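PDB 4H5G: amino acid ABC superfamily ATP binding cassette transporter, binding protein from Streptococcus pneumoniae, which binds L-arginine and probably delivers it to the membrane components of an amino acid ABC importer. Local coordinates for residues 87-91 with 92-96. Sequence-based numbering, arbitrary orientation.
Sequences ERKEV and FDFSI. With ARG (arginine), chain L.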
ATOM      1  N   GLU A  87      16.551   2.089   1.706  1.00 25.70           N
ATOM      2  CA  GLU A  87      16.905   0.685   1.922  1.00 28.94           C
ATOM      3  C   GLU A  87      16.423  -0.158   0.747  1.00 28.34           C
ATOM      4  O   GLU A  87      17.158  -0.982   0.190  1.00 24.65           O
ATOM      5  CB  GLU A  87      16.287   0.166   3.230  1.00 36.54           C
ATOM      6  CG  GLU A  87      16.853   0.792   4.509  1.00 53.73           C
ATOM      7  CD  GLU A  87      16.636   2.300   4.598  1.00 67.22           C
ATOM      8  OE1 GLU A  87      15.556   2.773   4.176  1.00 54.42           O
ATOM      9  OE2 GLU A  87      17.552   3.012   5.070  1.00 76.70           O
ATOM     10  N   ARG A  88      15.178   0.058   0.355  1.00 23.13           N
ATOM     11  CA  ARG A  88      14.616  -0.722  -0.738  1.00 21.40           C
ATOM     12  C   ARG A  88      15.272  -0.374  -2.063  1.00 23.12           C
ATOM     13  O   ARG A  88      15.385  -1.221  -2.944  1.00 23.56           O
ATOM     14  CB  ARG A  88      13.101  -0.540  -0.800  1.00 19.54           C
ATOM     15  CG  ARG A  88      12.376  -1.275   0.328  1.00 21.18           C
ATOM     16  CD  ARG A  88      10.942  -0.833   0.429  1.00 17.76           C
ATOM     17  NE  ARG A  88      10.214  -1.572   1.461  1.00 19.20           N
ATOM     18  CZ  ARG A  88       8.972  -1.289   1.829  1.00 22.01           C
ATOM     19  NH1 ARG A  88       8.346  -0.270   1.265  1.00 19.70           N
ATOM     20  NH2 ARG A  88       8.370  -2.014   2.764  1.00 18.51           N
ATOM     21  N   LYS A  89      15.727   0.869  -2.192  1.00 22.44           N
ATOM     22  CA  LYS A  89      16.392   1.293  -3.423  1.00 26.30           C
ATOM     23  C   LYS A  89      17.749   0.628  -3.628  1.00 25.38           C
ATOM     24  O   LYS A  89      18.311   0.698  -4.718  1.00 28.70           O
ATOM     25  CB  LYS A  89      16.531   2.822  -3.468  1.00 26.43           C
ATOM     26  CG  LYS A  89      15.214   3.552  -3.710  1.00 23.39           C
ATOM     27  CD  LYS A  89      15.403   5.077  -3.656  1.00 32.15           C
ATOM     28  CE  LYS A  89      14.090   5.823  -3.937  1.00 31.12           C
ATOM     29  NZ  LYS A  89      14.283   7.314  -3.877  1.00 34.21           N
ATOM     30  N   GLU A  90      18.282   0.003  -2.583  1.00 24.45           N
ATOM     31  CA  GLU A  90      19.524  -0.758  -2.717  1.00 28.56           C
ATOM     32  C   GLU A  90      19.302  -2.038  -3.522  1.00 32.83           C
ATOM     33  O   GLU A  90      20.224  -2.553  -4.152  1.00 28.27           O
ATOM     34  CB  GLU A  90      20.093  -1.112  -1.344  1.00 31.44           C
ATOM     35  CG  GLU A  90      20.521   0.094  -0.542  1.00 35.47           C
ATOM     36  CD  GLU A  90      20.969  -0.264   0.862  1.00 44.50           C
ATOM     37  OE1 GLU A  90      21.475  -1.387   1.071  1.00 46.98           O
ATOM     38  OE2 GLU A  90      20.812   0.591   1.759  1.00 40.88           O
ATOM     39  N   VAL A  91      18.074  -2.541  -3.495  1.00 26.35           N
ATOM     40  CA  VAL A  91      17.741  -3.840  -4.089  1.00 25.52           C
ATOM     41  C   VAL A  91      16.890  -3.709  -5.349  1.00 22.64           C
ATOM     42  O   VAL A  91      17.061  -4.474  -6.295  1.00 24.55           O
ATOM     43  CB  VAL A  91      16.980  -4.729  -3.069  1.00 35.44           C
ATOM     44  CG1 VAL A  91      16.626  -6.098  -3.685  1.00 29.79           C
ATOM     45  CG2 VAL A  91      17.789  -4.894  -1.798  1.00 40.33           C
ATOM     46  N   PHE A  92      15.985  -2.732  -5.357  1.00 19.34           N
ATOM     47  CA  PHE A  92      15.073  -2.512  -6.479  1.00 17.55           C
ATOM     48  C   PHE A  92      15.247  -1.134  -7.093  1.00 20.64           C
ATOM     49  O   PHE A  92      15.791  -0.232  -6.460  1.00 22.60           O
ATOM     50  CB  PHE A  92      13.624  -2.634  -5.991  1.00 16.10           C
ATOM     51  CG  PHE A  92      13.334  -3.945  -5.342  1.00 17.67           C
ATOM     52  CD1 PHE A  92      13.040  -5.052  -6.117  1.00 19.59           C
ATOM     53  CD2 PHE A  92      13.391  -4.080  -3.971  1.00 19.03           C
ATOM     54  CE1 PHE A  92      12.793  -6.274  -5.531  1.00 20.59           C
ATOM     55  CE2 PHE A  92      13.147  -5.308  -3.377  1.00 23.74           C
ATOM     56  CZ  PHE A  92      12.848  -6.404  -4.169  1.00 21.36           C
ATOM     57  N   ASP A  93      14.787  -0.979  -8.328  1.00 20.26           N
ATOM     58  CA  ASP A  93      14.606   0.360  -8.870  1.00 21.83           C
ATOM     59  C   ASP A  93      13.172   0.746  -8.659  1.00 21.98           C
ATOM     60  O   ASP A  93      12.309  -0.115  -8.499  1.00 21.39           O
ATOM     61  CB  ASP A  93      14.951   0.409 -10.349  1.00 22.15           C
ATOM     62  CG  ASP A  93      16.447   0.512 -10.592  1.00 27.27           C
ATOM     63  OD1 ASP A  93      17.212   0.844  -9.658  1.00 27.30           O
ATOM     64  OD2 ASP A  93      16.856   0.283 -11.741  1.00 27.58           O
ATOM     65  N   PHE A  94      12.906   2.044  -8.628  1.00 18.57           N
ATOM     66  CA  PHE A  94      11.529   2.485  -8.458  1.00 15.39           C
ATOM     67  C   PHE A  94      11.176   3.476  -9.539  1.00 19.46           C
ATOM     68  O   PHE A  94      12.039   4.213 -10.046  1.00 19.84           O
ATOM     69  CB  PHE A  94      11.318   3.153  -7.091  1.00 17.64           C
ATOM     70  CG  PHE A  94      11.208   2.182  -5.946  1.00 17.51           C
ATOM     71  CD1 PHE A  94      12.332   1.789  -5.244  1.00 21.35           C
ATOM     72  CD2 PHE A  94       9.971   1.668  -5.570  1.00 17.33           C
ATOM     73  CE1 PHE A  94      12.232   0.894  -4.185  1.00 26.30           C
ATOM     74  CE2 PHE A  94       9.862   0.775  -4.511  1.00 18.77           C
ATOM     75  CZ  PHE A  94      10.995   0.393  -3.816  1.00 19.78           C
ATOM     76  N   SER A  95       9.892   3.493  -9.867  1.00 18.16           N
ATOM     77  CA  SER A  95       9.325   4.502 -10.751  1.00 17.20           C
ATOM     78  C   SER A  95       9.391   5.820  -9.999  1.00 23.61           C
ATOM     79  O   SER A  95       9.666   5.849  -8.795  1.00 18.05           O
ATOM     80  CB  SER A  95       7.860   4.169 -11.043  1.00 15.93           C
ATOM     81  OG  SER A  95       7.063   4.426  -9.910  1.00 17.80           O
ATOM     82  N   ILE A  96       9.136   6.917 -10.708  1.00 20.45           N
ATOM     83  CA  ILE A  96       8.850   8.182 -10.038  1.00 19.73           C
ATOM     84  C   ILE A  96       7.662   7.958  -9.088  1.00 17.91           C
ATOM     85  O   ILE A  96       6.856   7.054  -9.294  1.00 20.10           O
ATOM     86  CB  ILE A  96       8.543   9.299 -11.057  1.00 17.62           C
ATOM     87  CG1 ILE A  96       7.290   8.961 -11.872  1.00 21.54           C
ATOM     88  CG2 ILE A  96       9.778   9.564 -11.939  1.00 19.32           C
ATOM     89  CD1 ILE A  96       6.898  10.047 -12.894  1.00 20.49           C
TER
HETATM   90  N   ARG L 310       3.617   1.918   2.552  1.00 15.67           N
HETATM   91  CA  ARG L 310       4.040   0.843   3.461  1.00 19.70           C
HETATM   92  C   ARG L 310       5.293   0.161   2.956  1.00 24.60           C
HETATM   93  O   ARG L 310       5.664   0.261   1.775  1.00 19.19           O
HETATM   94  CB  ARG L 310       2.923  -0.194   3.651  1.00 18.41           C
HETATM   95  CG  ARG L 310       2.324  -0.733   2.354  1.00 16.94           C
HETATM   96  CD  ARG L 310       1.380  -1.914   2.622  1.00 18.91           C
HETATM   97  NE  ARG L 310       0.666  -2.326   1.405  1.00 17.27           N
HETATM   98  CZ  ARG L 310      -0.249  -3.289   1.345  1.00 21.47           C
HETATM   99  NH1 ARG L 310      -0.845  -3.576   0.189  1.00 17.58           N
HETATM  100  NH2 ARG L 310      -0.568  -3.961   2.446  1.00 17.60           N
HETATM  101  OXT ARG L 310       5.977  -0.510   3.733  1.00 17.55           O
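The arginine pocket of this solute-binding protein of the periplasmic binding protein type II fold takes its carboxylate-binding guanidinium from Arg88, near the end of helix 86-89, just before the turn into strand 92-94; Arg88 meets Phe92 through its backbone and Phe94 through its CB. The Arg88 chain runs extended from CG to NE (chi2 167°, chi3 177°) and reaches the ligand with the edge of its guanidinium. NH1 of Arg88 gives a nearly straight hydrogen bond to ligand O at 2.8 Å, and NH2 of Arg88 a more bent one to ligand OXT at 3.0 Å, a bidentate pair of hydrogen bonds, probably strengthened by opposite charges, that should hold the carboxylate's rotation. NH1 is also hydrogen-bonded to Ser83 O, which helps to set the group in place.

At the backbone end, Arg88 O accepts two hydrogen bonds: Phe92 N lies 2.9 Å from it, with an N-H...O angle of 165°, and Val91 N also donates to it, closing the turn on the carbonyl of the residue whose side chain holds the ligand. Phe94 meets the base of that side chain with its ring edge, CE1 3.8 Å from Arg88 CB, while Lys89 CG approaches Phe94 CD1 obliquely at 3.7 Å. On Phe92, Val91 CG1 sits over one ring face in a CH-pi contact, 3.8 Å from the centroid and displaced toward the rim.

Beyond the turn, the Phe92 ring packs on Leu67 and Leu70 of helix 66-71, and Leu67 also touches Arg88. Strand 92-94 pairs antiparallel with strand 203-205, and Ser95 and Ile96 carry the chain on against helix 209-225.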